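Local structure of lipoteichoic acid primase (Listeria monocytogenes, 4UOP) at residues B[128-141]-B[161-173]. The protein is the extracellular catalytic domain of a sulfatase-family protein and holds a magnesium ion in its metal site. Sequence-based numbering, arbitrary orientation.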
ATOM      1  N   THR B 128      -4.077  11.286  -3.085  1.00 21.77           N
ATOM      2  CA  THR B 128      -3.766  12.705  -3.034  1.00 22.31           C
ATOM      3  C   THR B 128      -2.519  13.008  -3.873  1.00 22.54           C
ATOM      4  O   THR B 128      -2.379  14.113  -4.372  1.00 21.19           O
ATOM      5  CB  THR B 128      -3.594  13.236  -1.590  1.00 22.49           C
ATOM      6  OG1 THR B 128      -2.518  12.560  -0.939  1.00 22.67           O
ATOM      7  CG2 THR B 128      -4.884  13.047  -0.798  1.00 22.45           C
ATOM      8  N   GLN B 129      -1.633  12.022  -4.015  1.00 23.51           N
ATOM      9  CA  GLN B 129      -0.443  12.148  -4.869  1.00 26.93           C
ATOM     10  C   GLN B 129      -0.821  11.928  -6.321  1.00 26.94           C
ATOM     11  O   GLN B 129      -0.636  12.797  -7.156  1.00 30.15           O
ATOM     12  CB  GLN B 129       0.611  11.110  -4.484  1.00 28.98           C
ATOM     13  CG  GLN B 129       1.252  11.357  -3.128  1.00 32.36           C
ATOM     14  CD  GLN B 129       2.475  12.252  -3.198  1.00 33.98           C
ATOM     15  OE1 GLN B 129       2.797  12.828  -4.248  1.00 34.42           O
ATOM     16  NE2 GLN B 129       3.170  12.368  -2.074  1.00 34.98           N
ATOM     17  N   THR B 130      -1.368  10.760  -6.606  1.00 27.85           N
ATOM     18  CA  THR B 130      -1.633  10.338  -7.981  1.00 27.80           C
ATOM     19  C   THR B 130      -2.663  11.199  -8.707  1.00 28.98           C
ATOM     20  O   THR B 130      -2.564  11.382  -9.929  1.00 27.27           O
ATOM     21  CB  THR B 130      -2.078   8.869  -8.002  1.00 29.80           C
ATOM     22  OG1 THR B 130      -1.083   8.081  -7.341  1.00 32.63           O
ATOM     23  CG2 THR B 130      -2.265   8.351  -9.438  1.00 29.77           C
ATOM     24  N   TYR B 131      -3.651  11.728  -7.983  1.00 25.79           N
ATOM     25  CA  TYR B 131      -4.740  12.460  -8.638  1.00 25.67           C
ATOM     26  C   TYR B 131      -4.801  13.943  -8.279  1.00 25.09           C
ATOM     27  O   TYR B 131      -5.795  14.626  -8.549  1.00 23.80           O
ATOM     28  CB  TYR B 131      -6.063  11.754  -8.356  1.00 25.97           C
ATOM     29  CG  TYR B 131      -6.078  10.345  -8.884  1.00 26.44           C
ATOM     30  CD1 TYR B 131      -6.141  10.101 -10.253  1.00 26.53           C
ATOM     31  CD2 TYR B 131      -5.984   9.249  -8.023  1.00 27.66           C
ATOM     32  CE1 TYR B 131      -6.139   8.815 -10.747  1.00 28.51           C
ATOM     33  CE2 TYR B 131      -5.985   7.955  -8.514  1.00 28.10           C
ATOM     34  CZ  TYR B 131      -6.069   7.743  -9.878  1.00 28.73           C
ATOM     35  OH  TYR B 131      -6.074   6.465 -10.371  1.00 30.13           O
ATOM     36  N   GLY B 132      -3.709  14.464  -7.724  1.00 25.61           N
ATOM     37  CA  GLY B 132      -3.592  15.887  -7.460  1.00 26.24           C
ATOM     38  C   GLY B 132      -3.593  16.755  -8.707  1.00 27.62           C
ATOM     39  O   GLY B 132      -3.754  17.968  -8.603  1.00 27.08           O
ATOM     40  N   ASP B 133      -3.430  16.139  -9.878  1.00 28.69           N
ATOM     41  CA  ASP B 133      -3.483  16.856 -11.161  1.00 30.65           C
ATOM     42  C   ASP B 133      -4.863  16.837 -11.832  1.00 29.97           C
ATOM     43  O   ASP B 133      -4.988  17.241 -12.994  1.00 31.52           O
ATOM     44  CB  ASP B 133      -2.426  16.293 -12.133  1.00 33.48           C
ATOM     45  CG  ASP B 133      -2.654  14.822 -12.484  1.00 36.08           C
ATOM     46  OD1 ASP B 133      -3.569  14.181 -11.917  1.00 36.87           O
ATOM     47  OD2 ASP B 133      -1.896  14.293 -13.324  1.00 38.20           O
ATOM     48  N   ARG B 134      -5.892  16.385 -11.116  1.00 26.59           N
ATOM     49  CA  ARG B 134      -7.239  16.310 -11.668  1.00 26.08           C
ATOM     50  C   ARG B 134      -8.148  17.403 -11.130  1.00 25.69           C
ATOM     51  O   ARG B 134      -7.843  18.056 -10.124  1.00 25.98           O
ATOM     52  CB  ARG B 134      -7.887  14.955 -11.369  1.00 26.93           C
ATOM     53  CG  ARG B 134      -7.054  13.729 -11.715  1.00 26.61           C
ATOM     54  CD  ARG B 134      -6.517  13.740 -13.139  1.00 27.77           C
ATOM     55  NE  ARG B 134      -5.665  12.566 -13.371  1.00 28.76           N
ATOM     56  CZ  ARG B 134      -6.063  11.395 -13.858  1.00 28.45           C
ATOM     57  NH1 ARG B 134      -7.321  11.182 -14.225  1.00 30.89           N
ATOM     58  NH2 ARG B 134      -5.175  10.418 -13.989  1.00 28.96           N
ATOM     59  N   VAL B 135      -9.261  17.604 -11.827  1.00 25.04           N
ATOM     60  CA  VAL B 135     -10.347  18.431 -11.334  1.00 25.83           C
ATOM     61  C   VAL B 135     -11.302  17.461 -10.654  1.00 25.65           C
ATOM     62  O   VAL B 135     -12.014  16.693 -11.313  1.00 25.21           O
ATOM     63  CB  VAL B 135     -11.074  19.181 -12.467  1.00 27.61           C
ATOM     64  CG1 VAL B 135     -12.173  20.076 -11.903  1.00 28.46           C
ATOM     65  CG2 VAL B 135     -10.081  20.004 -13.278  1.00 28.28           C
ATOM     66  N   ILE B 136     -11.316  17.492  -9.323  1.00 23.17           N
ATOM     67  CA  ILE B 136     -12.030  16.498  -8.558  1.00 22.63           C
ATOM     68  C   ILE B 136     -13.321  17.067  -7.988  1.00 22.30           C
ATOM     69  O   ILE B 136     -13.276  18.009  -7.201  1.00 21.82           O
ATOM     70  CB  ILE B 136     -11.148  15.947  -7.402  1.00 21.88           C
ATOM     71  CG1 ILE B 136      -9.785  15.470  -7.945  1.00 23.08           C
ATOM     72  CG2 ILE B 136     -11.846  14.797  -6.705  1.00 21.83           C
ATOM     73  CD1 ILE B 136      -8.774  15.103  -6.871  1.00 24.20           C
ATOM     74  N   PRO B 137     -14.480  16.490  -8.371  1.00 23.12           N
ATOM     75  CA  PRO B 137     -15.719  16.857  -7.711  1.00 22.90           C
ATOM     76  C   PRO B 137     -15.629  16.550  -6.216  1.00 22.52           C
ATOM     77  O   PRO B 137     -15.049  15.536  -5.828  1.00 21.40           O
ATOM     78  CB  PRO B 137     -16.772  15.980  -8.389  1.00 24.05           C
ATOM     79  CG  PRO B 137     -16.158  15.576  -9.692  1.00 24.59           C
ATOM     80  CD  PRO B 137     -14.697  15.460  -9.401  1.00 24.22           C
ATOM     81  N   SER B 138     -16.198  17.418  -5.392  1.00 20.72           N
ATOM     82  CA  SER B 138     -15.916  17.356  -3.976  1.00 21.45           C
ATOM     83  C   SER B 138     -16.868  18.177  -3.153  1.00 21.20           C
ATOM     84  O   SER B 138     -17.686  18.949  -3.677  1.00 21.23           O
ATOM     85  CB  SER B 138     -14.499  17.851  -3.720  1.00 20.91           C
ATOM     86  OG  SER B 138     -14.452  19.259  -3.780  1.00 22.56           O
ATOM     87  N   MET B 139     -16.749  18.003  -1.846  1.00 20.04           N
ATOM     88  CA  MET B 139     -17.521  18.777  -0.886  1.00 19.85           C
ATOM     89  C   MET B 139     -17.171  20.262  -0.937  1.00 19.79           C
ATOM     90  O   MET B 139     -18.077  21.090  -1.011  1.00 19.80           O
ATOM     91  CB  MET B 139     -17.342  18.201   0.541  1.00 20.49           C
ATOM     92  CG  MET B 139     -17.921  19.054   1.651  1.00 21.12           C
ATOM     93  SD  MET B 139     -18.452  18.108   3.083  1.00 21.99           S
ATOM     94  CE  MET B 139     -16.893  17.382   3.604  1.00 22.46           C
ATOM     95  N   PRO B 140     -15.866  20.624  -0.859  1.00 20.18           N
ATOM     96  CA  PRO B 140     -15.550  22.054  -0.957  1.00 20.47           C
ATOM     97  C   PRO B 140     -15.942  22.680  -2.304  1.00 21.42           C
ATOM     98  O   PRO B 140     -16.384  23.823  -2.341  1.00 20.95           O
ATOM     99  CB  PRO B 140     -14.026  22.109  -0.746  1.00 20.64           C
ATOM    100  CG  PRO B 140     -13.549  20.714  -0.851  1.00 20.29           C
ATOM    101  CD  PRO B 140     -14.685  19.833  -0.482  1.00 20.53           C
ATOM    102  N   ARG B 141     -15.806  21.933  -3.387  1.00 22.59           N
ATOM    103  CA  ARG B 141     -16.189  22.444  -4.691  1.00 23.02           C
ATOM    104  C   ARG B 141     -17.699  22.696  -4.746  1.00 22.11           C
ATOM    105  O   ARG B 141     -18.138  23.767  -5.171  1.00 22.86           O
ATOM    106  CB  ARG B 141     -15.760  21.477  -5.793  1.00 24.32           C
ATOM    107  CG  ARG B 141     -16.022  21.988  -7.196  1.00 25.42           C
ATOM    108  CD  ARG B 141     -15.537  20.996  -8.260  1.00 26.25           C
ATOM    109  NE  ARG B 141     -14.120  20.656  -8.102  1.00 26.07           N
ATOM    110  CZ  ARG B 141     -13.101  21.434  -8.463  1.00 26.91           C
ATOM    111  NH1 ARG B 141     -13.300  22.628  -9.025  1.00 27.13           N
ATOM    112  NH2 ARG B 141     -11.861  21.020  -8.258  1.00 27.18           N
ATOM    113  N   TYR B 161       2.241  14.674   1.467  1.00 25.66           N
ATOM    114  CA  TYR B 161       1.183  13.951   0.754  1.00 26.88           C
ATOM    115  C   TYR B 161       0.618  14.714  -0.447  1.00 23.77           C
ATOM    116  O   TYR B 161      -0.519  14.466  -0.857  1.00 22.66           O
ATOM    117  CB  TYR B 161       0.027  13.581   1.703  1.00 29.27           C
ATOM    118  CG  TYR B 161       0.462  13.088   3.065  1.00 33.20           C
ATOM    119  CD1 TYR B 161       1.393  12.063   3.194  1.00 34.51           C
ATOM    120  CD2 TYR B 161      -0.063  13.650   4.225  1.00 35.52           C
ATOM    121  CE1 TYR B 161       1.792  11.617   4.446  1.00 36.80           C
ATOM    122  CE2 TYR B 161       0.321  13.204   5.485  1.00 38.05           C
ATOM    123  CZ  TYR B 161       1.253  12.195   5.592  1.00 38.89           C
ATOM    124  OH  TYR B 161       1.621  11.763   6.854  1.00 43.15           O
ATOM    125  N   ASN B 162       1.407  15.628  -1.007  1.00 21.89           N
ATOM    126  CA  ASN B 162       0.988  16.391  -2.172  1.00 22.67           C
ATOM    127  C   ASN B 162      -0.231  17.292  -1.876  1.00 20.95           C
ATOM    128  O   ASN B 162      -1.007  17.588  -2.775  1.00 20.81           O
ATOM    129  CB  ASN B 162       0.673  15.435  -3.326  1.00 22.97           C
ATOM    130  CG  ASN B 162       0.654  16.119  -4.675  1.00 24.09           C
ATOM    131  OD1 ASN B 162       1.497  16.953  -4.959  1.00 24.99           O
ATOM    132  ND2 ASN B 162      -0.301  15.750  -5.525  1.00 25.36           N
ATOM    133  N   ARG B 163      -0.374  17.736  -0.631  1.00 20.28           N
ATOM    134  CA  ARG B 163      -1.531  18.553  -0.232  1.00 22.15           C
ATOM    135  C   ARG B 163      -1.619  19.875  -1.007  1.00 23.04           C
ATOM    136  O   ARG B 163      -2.724  20.332  -1.332  1.00 22.29           O
ATOM    137  CB  ARG B 163      -1.526  18.841   1.271  1.00 21.71           C
ATOM    138  CG  ARG B 163      -2.139  17.729   2.101  1.00 22.53           C
ATOM    139  CD  ARG B 163      -1.749  17.867   3.567  1.00 23.67           C
ATOM    140  NE  ARG B 163      -2.453  16.900   4.424  1.00 24.65           N
ATOM    141  CZ  ARG B 163      -1.952  16.398   5.560  1.00 29.28           C
ATOM    142  NH1 ARG B 163      -0.739  16.750   5.993  1.00 30.62           N
ATOM    143  NH2 ARG B 163      -2.653  15.528   6.274  1.00 29.96           N
ATOM    144  N   ASP B 164      -0.463  20.464  -1.312  1.00 23.14           N
ATOM    145  CA  ASP B 164      -0.416  21.731  -2.051  1.00 26.09           C
ATOM    146  C   ASP B 164      -0.943  21.622  -3.492  1.00 26.17           C
ATOM    147  O   ASP B 164      -1.342  22.626  -4.071  1.00 27.13           O
ATOM    148  CB  ASP B 164       0.978  22.375  -1.999  1.00 28.27           C
ATOM    149  CG  ASP B 164       2.082  21.483  -2.520  1.00 31.06           C
ATOM    150  OD1 ASP B 164       1.806  20.387  -3.066  1.00 33.12           O
ATOM    151  OD2 ASP B 164       3.257  21.899  -2.368  1.00 33.81           O
ATOM    152  N   GLU B 165      -0.976  20.414  -4.051  1.00 25.12           N
ATOM    153  CA  GLU B 165      -1.722  20.145  -5.302  1.00 26.39           C
ATOM    154  C   GLU B 165      -3.122  19.573  -5.075  1.00 24.44           C
ATOM    155  O   GLU B 165      -4.063  19.874  -5.819  1.00 24.92           O
ATOM    156  CB  GLU B 165      -0.932  19.171  -6.178  1.00 27.99           C
ATOM    157  CG  GLU B 165       0.456  19.660  -6.555  1.00 31.61           C
ATOM    158  CD  GLU B 165       0.428  20.940  -7.373  1.00 37.97           C
ATOM    159  OE1 GLU B 165      -0.534  21.135  -8.159  1.00 43.79           O
ATOM    160  OE2 GLU B 165       1.372  21.753  -7.236  1.00 40.84           O
ATOM    161  N   PHE B 166      -3.258  18.713  -4.076  1.00 22.39           N
ATOM    162  CA  PHE B 166      -4.536  18.066  -3.786  1.00 21.73           C
ATOM    163  C   PHE B 166      -5.621  19.060  -3.374  1.00 20.47           C
ATOM    164  O   PHE B 166      -6.766  18.944  -3.799  1.00 20.51           O
ATOM    165  CB  PHE B 166      -4.336  16.993  -2.716  1.00 21.65           C
ATOM    166  CG  PHE B 166      -5.600  16.414  -2.176  1.00 22.07           C
ATOM    167  CD1 PHE B 166      -6.498  15.759  -3.015  1.00 22.53           C
ATOM    168  CD2 PHE B 166      -5.903  16.526  -0.826  1.00 22.38           C
ATOM    169  CE1 PHE B 166      -7.664  15.220  -2.506  1.00 23.06           C
ATOM    170  CE2 PHE B 166      -7.068  15.983  -0.319  1.00 23.47           C
ATOM    171  CZ  PHE B 166      -7.949  15.335  -1.163  1.00 22.70           C
ATOM    172  N   TYR B 167      -5.268  20.029  -2.548  1.00 20.38           N
ATOM    173  CA  TYR B 167      -6.268  20.957  -2.052  1.00 20.82           C
ATOM    174  C   TYR B 167      -6.905  21.805  -3.180  1.00 22.38           C
ATOM    175  O   TYR B 167      -8.131  21.934  -3.212  1.00 22.22           O
ATOM    176  CB  TYR B 167      -5.729  21.785  -0.887  1.00 20.73           C
ATOM    177  CG  TYR B 167      -5.497  21.011   0.403  1.00 19.53           C
ATOM    178  CD1 TYR B 167      -6.217  19.858   0.721  1.00 20.27           C
ATOM    179  CD2 TYR B 167      -4.579  21.466   1.337  1.00 20.22           C
ATOM    180  CE1 TYR B 167      -6.012  19.186   1.917  1.00 19.42           C
ATOM    181  CE2 TYR B 167      -4.367  20.800   2.518  1.00 19.77           C
ATOM    182  CZ  TYR B 167      -5.085  19.657   2.801  1.00 19.43           C
ATOM    183  OH  TYR B 167      -4.872  18.999   3.987  1.00 20.47           O
ATOM    184  N   PRO B 168      -6.092  22.338  -4.116  1.00 24.35           N
ATOM    185  CA  PRO B 168      -6.614  22.938  -5.361  1.00 26.18           C
ATOM    186  C   PRO B 168      -7.402  21.964  -6.231  1.00 24.62           C
ATOM    187  O   PRO B 168      -8.428  22.348  -6.790  1.00 23.19           O
ATOM    188  CB  PRO B 168      -5.344  23.367  -6.110  1.00 26.69           C
ATOM    189  CG  PRO B 168      -4.319  23.554  -5.062  1.00 26.68           C
ATOM    190  CD  PRO B 168      -4.655  22.620  -3.940  1.00 24.84           C
ATOM    191  N   ALA B 169      -6.935  20.718  -6.335  1.00 23.58           N
ATOM    192  CA  ALA B 169      -7.636  19.700  -7.099  1.00 24.00           C
ATOM    193  C   ALA B 169      -9.068  19.501  -6.627  1.00 23.40           C
ATOM    194  O   ALA B 169      -9.966  19.303  -7.448  1.00 23.05           O
ATOM    195  CB  ALA B 169      -6.881  18.374  -7.063  1.00 24.46           C
ATOM    196  N   VAL B 170      -9.292  19.512  -5.309  1.00 22.05           N
ATOM    197  CA  VAL B 170     -10.658  19.360  -4.791  1.00 21.68           C
ATOM    198  C   VAL B 170     -11.398  20.680  -4.676  1.00 22.85           C
ATOM    199  O   VAL B 170     -12.560  20.699  -4.298  1.00 24.86           O
ATOM    200  CB  VAL B 170     -10.741  18.584  -3.442  1.00 20.86           C
ATOM    201  CG1 VAL B 170     -10.322  17.143  -3.635  1.00 21.19           C
ATOM    202  CG2 VAL B 170      -9.921  19.248  -2.339  1.00 20.60           C
ATOM    203  N   GLY B 171     -10.733  21.785  -4.991  1.00 23.22           N
ATOM    204  CA  GLY B 171     -11.405  23.069  -5.092  1.00 23.46           C
ATOM    205  C   GLY B 171     -11.548  23.837  -3.792  1.00 22.92           C
ATOM    206  O   GLY B 171     -12.449  24.653  -3.678  1.00 23.41           O
ATOM    207  N   PHE B 172     -10.662  23.604  -2.817  1.00 20.39           N
ATOM    208  CA  PHE B 172     -10.570  24.508  -1.681  1.00 20.40           C
ATOM    209  C   PHE B 172     -10.125  25.876  -2.208  1.00 21.57           C
ATOM    210  O   PHE B 172      -9.205  25.950  -3.025  1.00 21.26           O
ATOM    211  CB  PHE B 172      -9.579  24.011  -0.600  1.00 19.96           C
ATOM    212  CG  PHE B 172     -10.181  23.046   0.398  1.00 19.01           C
ATOM    213  CD1 PHE B 172     -11.071  23.492   1.363  1.00 18.94           C
ATOM    214  CD2 PHE B 172      -9.832  21.711   0.398  1.00 19.30           C
ATOM    215  CE1 PHE B 172     -11.632  22.624   2.270  1.00 18.94           C
ATOM    216  CE2 PHE B 172     -10.379  20.827   1.317  1.00 19.19           C
ATOM    217  CZ  PHE B 172     -11.279  21.287   2.256  1.00 18.94           C
ATOM    218  N   ASP B 173     -10.749  26.946  -1.733  1.00 20.84           N
ATOM    219  CA  ASP B 173     -10.314  28.310  -2.101  1.00 21.77           C
ATOM    220  C   ASP B 173      -8.908  28.607  -1.578  1.00 22.14           C
ATOM    221  O   ASP B 173      -8.098  29.256  -2.262  1.00 22.64           O
ATOM    222  CB  ASP B 173     -11.266  29.363  -1.534  1.00 22.87           C
ATOM    223  CG  ASP B 173     -12.603  29.383  -2.239  1.00 25.00           C
ATOM    224  OD1 ASP B 173     -12.622  29.335  -3.481  1.00 27.62           O
ATOM    225  OD2 ASP B 173     -13.633  29.451  -1.549  1.00 26.22           O
TER
HETATM  226  O   HOH W   1      -0.811  18.818 -10.024  1.00 40.92           O
HETATM  227  O   HOH W   2     -14.634  26.111  -2.697  1.00 26.31           O
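Thr128 sets its methyl squarely over the Phe166 ring, CG2 standing 3.5 Å from the ring centroid and 7° off the normal, a CH-pi contact. A chi1 of 61° puts OG1 between the backbone N and the carbonyl carbon, where it donates to Tyr161 O at 2.8 Å, on a lone pair. Asn162, at the N-cap position of helix 163-169, spends its side chain across the contact instead of on capping: ND2 gives a nearly straight bond to Thr128 O, 2.9 Å, in both the amide and the carbonyl plane. The Gln129 side chain crosses Asn162 at a slant with the amide planes 7° apart, OE1 against CB. Where the two backbones come closest, Gly132 CA is 4.4 Å from Phe166 CA, and a side chain there would run into Asn162 ND2. The ends of helices 127-130, 139-144 and 163-169 with their linking loops belong to the sulfatase-type alpha/beta domain; Thr128 and Ile136 pack on helix 107-117, which carries the magnesium ligand Thr108, and Gly132 O is bonded by Arg438. Helix 163-169 closes with a Schellman motif at Gly171, and the carbonyls of Ala169 and Val170, at its end, face the second half of 128-141. Ala169 O accepts from Ile136 N at 2.9 Å and, weakly, from Arg141 NH2, while Arg141 NE bonds Ile136 O; Val135 CG1 and Gly171 CA lie over opposite faces of this guanidinium. Ser138 OG accepts from Arg141 N as helix cap, 3.0 Å. Beyond it, Pro140 CG sits above the Phe172 ring, 3.9 Å from the centroid, and that ring in turn meets Tyr116 edge-to-face.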